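Local atomic coordinates of adenylation domain (Streptomyces sp., PDB entry 5N9X), a protein that belongs to the ANL clan of AMP-binding enzymes as an adenylation domain and holds adenosine-5'-triphosphate and threonine together in a central pocket. Residues A[177-182]-A[315-320]; A[266-271]-A[298-303]; A[309-314]-A[364-369]. All coordinates share one frame; numbering follows the deposited sequence.

Contact 1 (A[177-182]-A[315-320]); sequences VPVRHG and ETTVHA. With THR (threonine), chain C; ATP (adenosine-5'-triphosphate), chain D.
Val177 and Val179 meet Glu315 and Thr317 where the second strand of a hairpin, antiparallel strands 161-167 and 175-180, backs the end of the YGITE signature of the AMP-binding fold and the loop that continues from it. Glu315 is the last residue of that signature. The Thr- and Gly-rich loop between the two hairpin strands is the other well-known sequence mark of the family.

Across the interface the contact is purely van der Waals, and all four residues are buried. Val177 lays CG1 on the backbone of Glu315, 4.0 Å from its CA, while CG2 lies beside the carboxylate end; the two side chains run at roughly a right angle. Two residues on, Val179 brings CG1 to 3.7 Å from Thr317 CG2. That branch of the valine lies trans to its own N (chi1 174°), which turns it onto the threonine.

The polar groups are served by other partners. Thr317 OG1, close to the same valine methyl, bonds Gln370 O. Glu315 bends at chi2 (85°) to carry its carboxylate past Val177 toward the nucleotide; OE2 is held by Tyr375 OH and stands 3.4 Å from ATP O3G, with a magnesium ion about 5 Å from the side chain.

Beyond Thr317 the loop reverses in a classic gamma turn centred on Val318, closed by His319 N to Thr317 O at 2.8 Å. Val318 CG1 then covers one face of the His319 imidazole, toward its rim, and His319 CE1 comes within 4.0 Å of CG2 of the bound threonine. The turn presents Val318 O to that ligand, where it accepts two hydrogen bonds, from the ligand's N at 3.0 Å and from its OG1 at 3.2 Å.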
loop_
_atom_site.group_PDB
_atom_site.type_symbol
_atom_site.label_atom_id
_atom_site.label_comp_id
_atom_site.label_asym_id
_atom_site.label_seq_id
_atom_site.Cartn_x
_atom_site.Cartn_y
_atom_site.Cartn_z
ATOM N N VAL A 177 0.202 -3.862 12.360
ATOM C CA VAL A 177 -0.765 -2.788 12.517
ATOM C C VAL A 177 -2.174 -3.372 12.426
ATOM O O VAL A 177 -2.587 -3.865 11.357
ATOM C CB VAL A 177 -0.613 -1.690 11.424
ATOM C CG1 VAL A 177 -1.498 -0.495 11.747
ATOM C CG2 VAL A 177 0.841 -1.264 11.237
ATOM N N PRO A 178 -2.918 -3.341 13.544
ATOM C CA PRO A 178 -4.316 -3.790 13.509
ATOM C C PRO A 178 -5.263 -2.656 13.143
ATOM O O PRO A 178 -5.285 -1.617 13.808
ATOM C CB PRO A 178 -4.568 -4.284 14.938
ATOM C CG PRO A 178 -3.626 -3.452 15.775
ATOM C CD PRO A 178 -2.444 -3.075 14.916
ATOM N N VAL A 179 -6.048 -2.861 12.092
ATOM C CA VAL A 179 -6.971 -1.830 11.614
ATOM C C VAL A 179 -8.409 -2.255 11.861
ATOM O O VAL A 179 -8.827 -3.341 11.419
ATOM C CB VAL A 179 -6.750 -1.545 10.117
ATOM C CG1 VAL A 179 -7.787 -0.577 9.570
ATOM C CG2 VAL A 179 -5.344 -1.032 9.905
ATOM N N ARG A 180 -9.158 -1.411 12.567
ATOM C CA ARG A 180 -10.561 -1.707 12.908
ATOM C C ARG A 180 -11.597 -1.420 11.802
ATOM O O ARG A 180 -11.363 -0.608 10.911
ATOM C CB ARG A 180 -10.952 -0.931 14.164
ATOM C CG ARG A 180 -10.277 -1.452 15.412
ATOM C CD ARG A 180 -9.994 -0.337 16.396
ATOM N NE ARG A 180 -10.009 -0.837 17.774
ATOM C CZ ARG A 180 -10.419 -0.130 18.828
ATOM N NH1 ARG A 180 -10.828 1.126 18.671
ATOM N NH2 ARG A 180 -10.418 -0.674 20.041
ATOM N N HIS A 181 -12.732 -2.109 11.879
ATOM C CA HIS A 181 -13.853 -1.924 10.964
ATOM C C HIS A 181 -14.206 -0.450 10.804
ATOM O O HIS A 181 -14.302 0.047 9.686
ATOM C CB HIS A 181 -15.073 -2.723 11.457
ATOM C CG HIS A 181 -15.029 -4.176 11.092
ATOM N ND1 HIS A 181 -15.409 -4.649 9.849
ATOM C CD2 HIS A 181 -14.655 -5.263 11.811
ATOM C CE1 HIS A 181 -15.256 -5.961 9.816
ATOM N NE2 HIS A 181 -14.797 -6.360 10.992
ATOM N N GLY A 182 -14.393 0.245 11.923
ATOM C CA GLY A 182 -14.620 1.679 11.929
ATOM C C GLY A 182 -13.503 2.505 11.322
ATOM O O GLY A 182 -13.753 3.574 10.755
ATOM N N GLU A 315 -0.784 2.892 9.174
ATOM C CA GLU A 315 -1.230 3.289 10.501
ATOM C C GLU A 315 -2.459 4.194 10.508
ATOM O O GLU A 315 -3.089 4.375 11.540
ATOM C CB GLU A 315 -0.068 3.957 11.266
ATOM C CG GLU A 315 1.076 2.998 11.676
ATOM C CD GLU A 315 2.129 2.764 10.597
ATOM O OE1 GLU A 315 1.924 3.109 9.408
ATOM O OE2 GLU A 315 3.181 2.212 10.952
ATOM N N THR A 316 -2.818 4.757 9.367
ATOM C CA THR A 316 -4.004 5.610 9.313
ATOM C C THR A 316 -4.970 5.148 8.221
ATOM O O THR A 316 -5.739 5.945 7.660
ATOM C CB THR A 316 -3.618 7.114 9.119
ATOM O OG1 THR A 316 -3.018 7.318 7.838
ATOM C CG2 THR A 316 -2.661 7.569 10.200
ATOM N N THR A 317 -4.882 3.854 7.924
ATOM C CA THR A 317 -5.796 3.107 7.058
ATOM C C THR A 317 -5.728 3.491 5.569
ATOM O O THR A 317 -6.610 4.162 5.056
ATOM C CB THR A 317 -7.272 3.216 7.562
ATOM O OG1 THR A 317 -7.304 3.152 8.995
ATOM C CG2 THR A 317 -8.151 2.089 6.970
ATOM N N VAL A 318 -4.704 2.980 4.890
ATOM C CA VAL A 318 -4.529 3.080 3.441
ATOM C C VAL A 318 -4.221 4.479 2.871
ATOM O O VAL A 318 -3.144 4.669 2.301
ATOM C CB VAL A 318 -5.750 2.508 2.672
ATOM C CG1 VAL A 318 -5.327 2.153 1.260
ATOM C CG2 VAL A 318 -6.315 1.252 3.383
ATOM N N HIS A 319 -5.147 5.433 2.999
ATOM C CA HIS A 319 -4.960 6.800 2.477
ATOM C C HIS A 319 -5.193 7.888 3.513
ATOM O O HIS A 319 -6.063 7.758 4.370
ATOM C CB HIS A 319 -5.891 7.082 1.273
ATOM C CG HIS A 319 -5.923 5.990 0.250
ATOM N ND1 HIS A 319 -4.816 5.636 -0.484
ATOM C CD2 HIS A 319 -6.931 5.183 -0.166
ATOM C CE1 HIS A 319 -5.138 4.649 -1.309
ATOM N NE2 HIS A 319 -6.412 4.356 -1.136
ATOM N N ALA A 320 -4.447 8.985 3.391
ATOM C CA ALA A 320 -4.572 10.090 4.329
ATOM C C ALA A 320 -4.777 11.438 3.623
ATOM O O ALA A 320 -5.119 12.443 4.278
ATOM C CB ALA A 320 -3.351 10.154 5.217
HETATM N N THR C . -1.057 2.456 2.497
HETATM C CA THR C . -0.162 2.192 1.361
HETATM C C THR C . 1.242 2.311 1.882
HETATM O O THR C . 2.286 1.999 1.276
HETATM C CB THR C . -0.350 3.188 0.192
HETATM O OG1 THR C . -0.349 4.540 0.694
HETATM C CG2 THR C . -1.651 2.900 -0.547
HETATM O OXT THR C . 1.266 2.795 3.005
HETATM P PG ATP D . 6.307 1.409 7.960
HETATM O O1G ATP D . 6.769 2.812 8.335
HETATM O O2G ATP D . 7.072 0.309 8.630
HETATM O O3G ATP D . 4.815 1.168 8.116
HETATM P PB ATP D . 5.947 1.772 5.079
HETATM O O1B ATP D . 6.327 3.255 5.128
HETATM O O2B ATP D . 6.108 0.999 3.809
HETATM O O3B ATP D . 6.722 1.160 6.377
HETATM P PA ATP D . 3.199 1.768 4.704
HETATM O O1A ATP D . 2.109 2.272 5.620
HETATM O O2A ATP D . 2.877 0.607 3.770
HETATM O O3A ATP D . 4.472 1.445 5.609
HETATM O "O5'" ATP D . 3.898 2.958 3.827
HETATM C "C5'" ATP D . 3.605 4.350 3.950
HETATM C "C4'" ATP D . 4.833 5.183 3.577
HETATM O "O4'" ATP D . 4.926 5.366 2.172
HETATM C "C3'" ATP D . 4.891 6.557 4.220
HETATM O "O3'" ATP D . 5.864 6.487 5.256
HETATM C "C2'" ATP D . 5.354 7.501 3.139
HETATM O "O2'" ATP D . 6.733 7.786 3.357
HETATM C "C1'" ATP D . 5.234 6.727 1.843
HETATM N N9 ATP D . 4.143 7.267 0.974
HETATM C C8 ATP D . 2.895 6.755 0.875
HETATM N N7 ATP D . 2.120 7.442 0.006
HETATM C C5 ATP D . 2.885 8.430 -0.491
HETATM C C6 ATP D . 2.674 9.520 -1.470
HETATM N N6 ATP D . 1.479 9.670 -2.073
HETATM N N1 ATP D . 3.706 10.351 -1.722
HETATM C C2 ATP D . 4.882 10.197 -1.081
HETATM N N3 ATP D . 5.166 9.224 -0.187
HETATM C C4 ATP D . 4.216 8.318 0.152
#

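Contact 2 (A[266-271]-A[298-303]); sequences TAVLGE and KRFGLD
Arg299 and Phe300 face Leu269 and Val268 where the C-terminal ends of helices 258-271 and 290-300 come together. These helices belong to two successive beta-alpha-beta crossovers that link parallel strands 253-256, 280-284 and 306-310, so the contact joins neighbouring connections of one alpha/beta layer, well out from the centre of the chain.

From its CB outward, Arg299 meets a different partner at each step. CB rests over one face of the Phe300 ring, 3.8 Å above the plane and displaced toward the rim. CG is the atom that crosses the interface, 4.2 Å from Leu269 CD1, and the arginine and leucine chains lie alongside one another, running in opposing senses. The chain then bends twice, at chi2 (-77°) and again at chi3 (-72°), folding the guanidinium back so that Phe300 CD1 lies 3.9 Å above its plane, off centre. At the tip, NH2 forms a salt bridge with Asp274 OD1 in the loop after helix 258-271, backed by a weak hydrogen bond to Ile273 O.

Deeper in, Val268 CG1 approaches the Phe300 ring at its edge, in the ring plane, with 3.7 Å to CZ and 4.1 Å to CE2. Leu275 and Ala243 also pack on Val268, which is the buried member of the four; Leu269 and Arg299 lie at the margin and touch a crystal neighbour.

No hydrogen bond spans the two helix ends themselves. The seam rests on a small hydrocarbon patch, and the salt bridge of the exposed Arg299 ties helix 290-300 to the loop just beyond helix 258-271.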
loop_
_atom_site.group_PDB
_atom_site.type_symbol
_atom_site.label_atom_id
_atom_site.label_comp_id
_atom_site.label_asym_id
_atom_site.label_seq_id
_atom_site.Cartn_x
_atom_site.Cartn_y
_atom_site.Cartn_z
ATOM N N THR A 266 4.797 2.587 -20.013
ATOM C CA THR A 266 5.710 2.222 -21.072
ATOM C C THR A 266 5.021 1.251 -22.005
ATOM O O THR A 266 5.057 1.406 -23.228
ATOM C CB THR A 266 6.988 1.593 -20.517
ATOM O OG1 THR A 266 7.636 2.521 -19.636
ATOM C CG2 THR A 266 7.928 1.209 -21.646
ATOM N N ALA A 267 4.372 0.268 -21.396
ATOM C CA ALA A 267 3.673 -0.788 -22.102
ATOM C C ALA A 267 2.444 -0.278 -22.874
ATOM O O ALA A 267 2.220 -0.664 -24.016
ATOM C CB ALA A 267 3.274 -1.871 -21.115
ATOM N N VAL A 268 1.641 0.572 -22.244
ATOM C CA VAL A 268 0.481 1.157 -22.913
ATOM C C VAL A 268 0.918 1.982 -24.130
ATOM O O VAL A 268 0.374 1.842 -25.225
ATOM C CB VAL A 268 -0.344 2.045 -21.933
ATOM C CG1 VAL A 268 -1.315 2.940 -22.692
ATOM C CG2 VAL A 268 -1.079 1.190 -20.902
ATOM N N LEU A 269 1.927 2.818 -23.934
ATOM C CA LEU A 269 2.446 3.656 -25.006
ATOM C C LEU A 269 3.125 2.849 -26.116
ATOM O O LEU A 269 3.003 3.191 -27.302
ATOM C CB LEU A 269 3.421 4.694 -24.446
ATOM C CG LEU A 269 2.875 6.024 -23.913
ATOM C CD1 LEU A 269 1.529 5.867 -23.238
ATOM C CD2 LEU A 269 3.877 6.717 -22.963
ATOM N N GLY A 270 3.844 1.793 -25.751
ATOM C CA GLY A 270 4.534 0.977 -26.746
ATOM C C GLY A 270 3.604 0.211 -27.690
ATOM O O GLY A 270 3.731 0.287 -28.915
ATOM N N GLU A 271 2.659 -0.526 -27.119
ATOM C CA GLU A 271 1.674 -1.255 -27.905
ATOM C C GLU A 271 0.540 -0.322 -28.410
ATOM O O GLU A 271 -0.264 -0.700 -29.252
ATOM C CB GLU A 271 1.122 -2.424 -27.073
ATOM C CG GLU A 271 0.118 -3.313 -27.813
ATOM C CD GLU A 271 0.108 -4.748 -27.314
ATOM O OE1 GLU A 271 1.205 -5.349 -27.229
ATOM O OE2 GLU A 271 -1.000 -5.262 -27.024
ATOM N N LYS A 298 0.449 13.327 -21.914
ATOM C CA LYS A 298 0.383 13.759 -23.296
ATOM C C LYS A 298 -0.542 12.879 -24.140
ATOM O O LYS A 298 -1.146 13.369 -25.100
ATOM C CB LYS A 298 1.773 13.816 -23.929
ATOM C CG LYS A 298 1.922 15.063 -24.770
ATOM C CD LYS A 298 2.451 14.756 -26.160
ATOM C CE LYS A 298 3.202 15.952 -26.741
ATOM N NZ LYS A 298 3.816 15.594 -28.059
ATOM N N ARG A 299 -0.660 11.596 -23.786
ATOM C CA ARG A 299 -1.512 10.677 -24.554
ATOM C C ARG A 299 -2.987 10.801 -24.257
ATOM O O ARG A 299 -3.805 10.842 -25.174
ATOM C CB ARG A 299 -1.112 9.217 -24.345
ATOM C CG ARG A 299 -0.496 8.633 -25.586
ATOM C CD ARG A 299 -1.567 8.302 -26.628
ATOM N NE ARG A 299 -2.426 7.151 -26.329
ATOM C CZ ARG A 299 -3.758 7.145 -26.429
ATOM N NH1 ARG A 299 -4.411 8.254 -26.736
ATOM N NH2 ARG A 299 -4.452 6.045 -26.174
ATOM N N PHE A 300 -3.315 10.843 -22.972
ATOM C CA PHE A 300 -4.698 10.826 -22.501
ATOM C C PHE A 300 -5.150 12.169 -21.942
ATOM O O PHE A 300 -6.333 12.383 -21.687
ATOM C CB PHE A 300 -4.858 9.769 -21.405
ATOM C CG PHE A 300 -4.431 8.398 -21.816
ATOM C CD1 PHE A 300 -5.233 7.622 -22.642
ATOM C CD2 PHE A 300 -3.223 7.890 -21.395
ATOM C CE1 PHE A 300 -4.837 6.343 -23.018
ATOM C CE2 PHE A 300 -2.822 6.625 -21.771
ATOM C CZ PHE A 300 -3.626 5.852 -22.589
ATOM N N GLY A 301 -4.214 13.069 -21.709
ATOM C CA GLY A 301 -4.568 14.260 -20.964
ATOM C C GLY A 301 -4.778 13.966 -19.477
ATOM O O GLY A 301 -4.314 12.948 -18.950
ATOM N N LEU A 302 -5.491 14.872 -18.812
ATOM C CA LEU A 302 -5.635 14.866 -17.374
ATOM C C LEU A 302 -7.108 14.856 -16.988
ATOM O O LEU A 302 -7.443 14.874 -15.812
ATOM C CB LEU A 302 -4.922 16.085 -16.791
ATOM C CG LEU A 302 -3.410 15.926 -16.623
ATOM C CD1 LEU A 302 -2.794 17.140 -15.991
ATOM C CD2 LEU A 302 -3.106 14.719 -15.763
ATOM N N ASP A 303 -7.981 14.835 -17.991
ATOM C CA ASP A 303 -9.434 14.877 -17.779
ATOM C C ASP A 303 -10.100 13.518 -17.705
ATOM O O ASP A 303 -11.158 13.374 -17.101
ATOM C CB ASP A 303 -10.097 15.696 -18.889
ATOM C CG ASP A 303 -9.445 17.039 -19.073
ATOM O OD1 ASP A 303 -10.073 18.039 -18.662
ATOM O OD2 ASP A 303 -8.293 17.080 -19.578
#

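Contact 3 (A[309-314]-A[364-369]); sequences NMYGIT and LWLAGP. With ATP (adenosine-5'-triphosphate), chain D; THR (threonine), chain C.
Tyr311 and Ile313 pack against Leu364 and Leu366, joining the YGITE signature loop of the AMP-binding fold to strand 362-367. Strand alternation puts both leucines on the loop side, while Trp365 between them points the other way and stacks on His403.

The backbones stay far apart, with CA atoms more than 10 Å from each other, so side chains alone bridge the two segments. Leu364 and Leu366 make a shallow notch, and the CE2 corner of the Tyr311 ring fits into it. Leu364 CD2 comes obliquely to that corner, 3.5 Å from CE2; Leu366 CD1 lies near the ring plane at the edge, 4.4 Å from the same atom. Next to the ring, Ile313 and Leu366 meet end-on, CD1 to CD1 at 4.1 Å.

Both loop residues work on two sides. Tyr311, with CG trans to its N (chi1 166°), stretches out between strand and nucleotide: CD1 on its far side lies 3.7 Å from ATP C5, and its OH is held by Asp406, a residue that also bonds ATP. Ile313 forks, CD1 going to the leucine and CG2 pressing on the ribose side, 3.3 Å from ATP C5'. The leucines therefore form a second shell behind the residues that shape the nucleotide site.

At the adenine end, Asn309 and Met310, where strand 306-310 runs out toward the loop, accept from the exocyclic amine: N6 donates weakly to Asn309 OD1 (127° at the hydrogen), and much more nearly straight to Met310 O, at 2.9 Å and 159°.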
loop_
_atom_site.group_PDB
_atom_site.type_symbol
_atom_site.label_atom_id
_atom_site.label_comp_id
_atom_site.label_asym_id
_atom_site.label_seq_id
_atom_site.Cartn_x
_atom_site.Cartn_y
_atom_site.Cartn_z
ATOM N N ASN A 309 -3.226 11.511 -6.715
ATOM C CA ASN A 309 -2.141 11.060 -5.883
ATOM C C ASN A 309 -2.705 10.980 -4.492
ATOM O O ASN A 309 -3.400 11.888 -4.073
ATOM C CB ASN A 309 -0.921 11.991 -5.941
ATOM C CG ASN A 309 0.220 11.457 -5.108
ATOM O OD1 ASN A 309 0.197 10.290 -4.721
ATOM N ND2 ASN A 309 1.222 12.290 -4.832
ATOM N N MET A 310 -2.470 9.880 -3.795
ATOM C CA MET A 310 -2.913 9.793 -2.400
ATOM C C MET A 310 -1.750 9.445 -1.484
ATOM O O MET A 310 -1.140 8.387 -1.639
ATOM C CB MET A 310 -4.049 8.771 -2.228
ATOM C CG MET A 310 -5.321 9.134 -2.982
ATOM S SD MET A 310 -6.776 8.083 -2.693
ATOM C CE MET A 310 -7.531 8.947 -1.289
ATOM N N TYR A 311 -1.430 10.348 -0.562
ATOM C CA TYR A 311 -0.461 10.019 0.481
ATOM C C TYR A 311 -1.193 9.152 1.471
ATOM O O TYR A 311 -2.372 9.416 1.781
ATOM C CB TYR A 311 0.123 11.268 1.169
ATOM C CG TYR A 311 0.868 10.968 2.466
ATOM C CD1 TYR A 311 2.215 10.643 2.450
ATOM C CD2 TYR A 311 0.234 11.032 3.700
ATOM C CE1 TYR A 311 2.897 10.373 3.614
ATOM C CE2 TYR A 311 0.906 10.764 4.867
ATOM C CZ TYR A 311 2.234 10.430 4.819
ATOM O OH TYR A 311 2.902 10.158 5.975
ATOM N N GLY A 312 -0.511 8.123 1.966
ATOM C CA GLY A 312 -1.118 7.209 2.914
ATOM C C GLY A 312 -0.074 6.426 3.675
ATOM O O GLY A 312 1.073 6.300 3.232
ATOM N N ILE A 313 -0.481 5.908 4.829
ATOM C CA ILE A 313 0.315 5.022 5.665
ATOM C C ILE A 313 -0.599 3.982 6.247
ATOM O O ILE A 313 -1.794 4.258 6.438
ATOM C CB ILE A 313 1.000 5.771 6.825
ATOM C CG1 ILE A 313 0.175 6.996 7.189
ATOM C CG2 ILE A 313 2.417 6.141 6.497
ATOM C CD1 ILE A 313 0.805 7.869 8.193
ATOM N N THR A 314 -0.059 2.806 6.558
ATOM C CA THR A 314 -0.883 1.712 7.049
ATOM C C THR A 314 -1.501 2.068 8.410
ATOM O O THR A 314 -2.625 1.642 8.736
ATOM C CB THR A 314 -0.072 0.389 7.148
ATOM O OG1 THR A 314 0.367 -0.018 5.841
ATOM C CG2 THR A 314 -0.908 -0.718 7.778
ATOM N N LEU A 364 4.724 15.500 9.470
ATOM C CA LEU A 364 3.269 15.442 9.453
ATOM C C LEU A 364 2.752 14.542 10.566
ATOM O O LEU A 364 3.235 13.418 10.739
ATOM C CB LEU A 364 2.750 14.964 8.102
ATOM C CG LEU A 364 1.267 14.629 7.987
ATOM C CD1 LEU A 364 0.451 15.883 7.759
ATOM C CD2 LEU A 364 1.070 13.686 6.836
ATOM N N TRP A 365 1.801 15.085 11.331
ATOM C CA TRP A 365 1.064 14.375 12.373
ATOM C C TRP A 365 -0.393 14.281 11.916
ATOM O O TRP A 365 -0.883 15.204 11.250
ATOM C CB TRP A 365 1.157 15.105 13.724
ATOM C CG TRP A 365 2.509 15.016 14.401
ATOM C CD1 TRP A 365 3.686 14.622 13.834
ATOM C CD2 TRP A 365 2.818 15.343 15.775
ATOM N NE1 TRP A 365 4.704 14.685 14.756
ATOM C CE2 TRP A 365 4.201 15.121 15.954
ATOM C CE3 TRP A 365 2.057 15.797 16.868
ATOM C CZ2 TRP A 365 4.846 15.345 17.184
ATOM C CZ3 TRP A 365 2.701 16.018 18.085
ATOM C CH2 TRP A 365 4.080 15.792 18.229
ATOM N N LEU A 366 -1.072 13.177 12.252
ATOM C CA LEU A 366 -2.459 12.947 11.816
ATOM C C LEU A 366 -3.379 12.426 12.942
ATOM O O LEU A 366 -3.045 11.482 13.660
ATOM C CB LEU A 366 -2.503 11.965 10.629
ATOM C CG LEU A 366 -1.784 12.282 9.309
ATOM C CD1 LEU A 366 -1.759 11.069 8.383
ATOM C CD2 LEU A 366 -2.434 13.475 8.587
ATOM N N ALA A 367 -4.543 13.051 13.079
ATOM C CA ALA A 367 -5.548 12.611 14.038
ATOM C C ALA A 367 -6.880 12.387 13.338
ATOM O O ALA A 367 -7.170 13.042 12.331
ATOM C CB ALA A 367 -5.707 13.624 15.133
ATOM N N GLY A 368 -7.705 11.496 13.887
ATOM C CA GLY A 368 -9.027 11.247 13.331
ATOM C C GLY A 368 -9.471 9.789 13.416
ATOM O O GLY A 368 -8.738 8.936 13.912
ATOM N N PRO A 369 -10.674 9.490 12.903
ATOM C CA PRO A 369 -11.261 8.143 13.006
ATOM C C PRO A 369 -10.589 7.066 12.137
ATOM O O PRO A 369 -10.893 5.890 12.337
ATOM C CB PRO A 369 -12.708 8.371 12.564
ATOM C CG PRO A 369 -12.621 9.546 11.611
ATOM C CD PRO A 369 -11.553 10.433 12.185
HETATM P PG ATP D . 6.307 1.409 7.960
HETATM O O1G ATP D . 6.769 2.812 8.335
HETATM O O2G ATP D . 7.072 0.309 8.630
HETATM O O3G ATP D . 4.815 1.168 8.116
HETATM P PB ATP D . 5.947 1.772 5.079
HETATM O O1B ATP D . 6.327 3.255 5.128
HETATM O O2B ATP D . 6.108 0.999 3.809
HETATM O O3B ATP D . 6.722 1.160 6.377
HETATM P PA ATP D . 3.199 1.768 4.704
HETATM O O1A ATP D . 2.109 2.272 5.620
HETATM O O2A ATP D . 2.877 0.607 3.770
HETATM O O3A ATP D . 4.472 1.445 5.609
HETATM O "O5'" ATP D . 3.898 2.958 3.827
HETATM C "C5'" ATP D . 3.605 4.350 3.950
HETATM C "C4'" ATP D . 4.833 5.183 3.577
HETATM O "O4'" ATP D . 4.926 5.366 2.172
HETATM C "C3'" ATP D . 4.891 6.557 4.220
HETATM O "O3'" ATP D . 5.864 6.487 5.256
HETATM C "C2'" ATP D . 5.354 7.501 3.139
HETATM O "O2'" ATP D . 6.733 7.786 3.357
HETATM C "C1'" ATP D . 5.234 6.727 1.843
HETATM N N9 ATP D . 4.143 7.267 0.974
HETATM C C8 ATP D . 2.895 6.755 0.875
HETATM N N7 ATP D . 2.120 7.442 0.006
HETATM C C5 ATP D . 2.885 8.430 -0.491
HETATM C C6 ATP D . 2.674 9.520 -1.470
HETATM N N6 ATP D . 1.479 9.670 -2.073
HETATM N N1 ATP D . 3.706 10.351 -1.722
HETATM C C2 ATP D . 4.882 10.197 -1.081
HETATM N N3 ATP D . 5.166 9.224 -0.187
HETATM C C4 ATP D . 4.216 8.318 0.152
HETATM N N THR C . -1.057 2.456 2.497
HETATM C CA THR C . -0.162 2.192 1.361
HETATM C C THR C . 1.242 2.311 1.882
HETATM O O THR C . 2.286 1.999 1.276
HETATM C CB THR C . -0.350 3.188 0.192
HETATM O OG1 THR C . -0.349 4.540 0.694
HETATM C CG2 THR C . -1.651 2.900 -0.547
HETATM O OXT THR C . 1.266 2.795 3.005
#

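How the contacts relate
Contacts 1 and 3 are both buried and lie side by side, their centres about 9 Å apart, because residues 309-314 run straight into 315-320. They touch directly: Ala320 N probably bonds Tyr311 O at 2.7 Å, and Ala320 CB packs 3.7 Å from Leu366 CD1. Both ligands touch both contacts, adding polar bonds to the apolar packing in each, and in contact 3 apolar ones too. Contact 2 is peripheral, its centre about 30 Å from that of contact 3 and 33 Å from that of contact 1. It has no ligand, and its salt bridge starts from the exposed Arg299. The chain still connects them: helix 290-300 of contact 2 leads into strand 306-310, which opens contact 3.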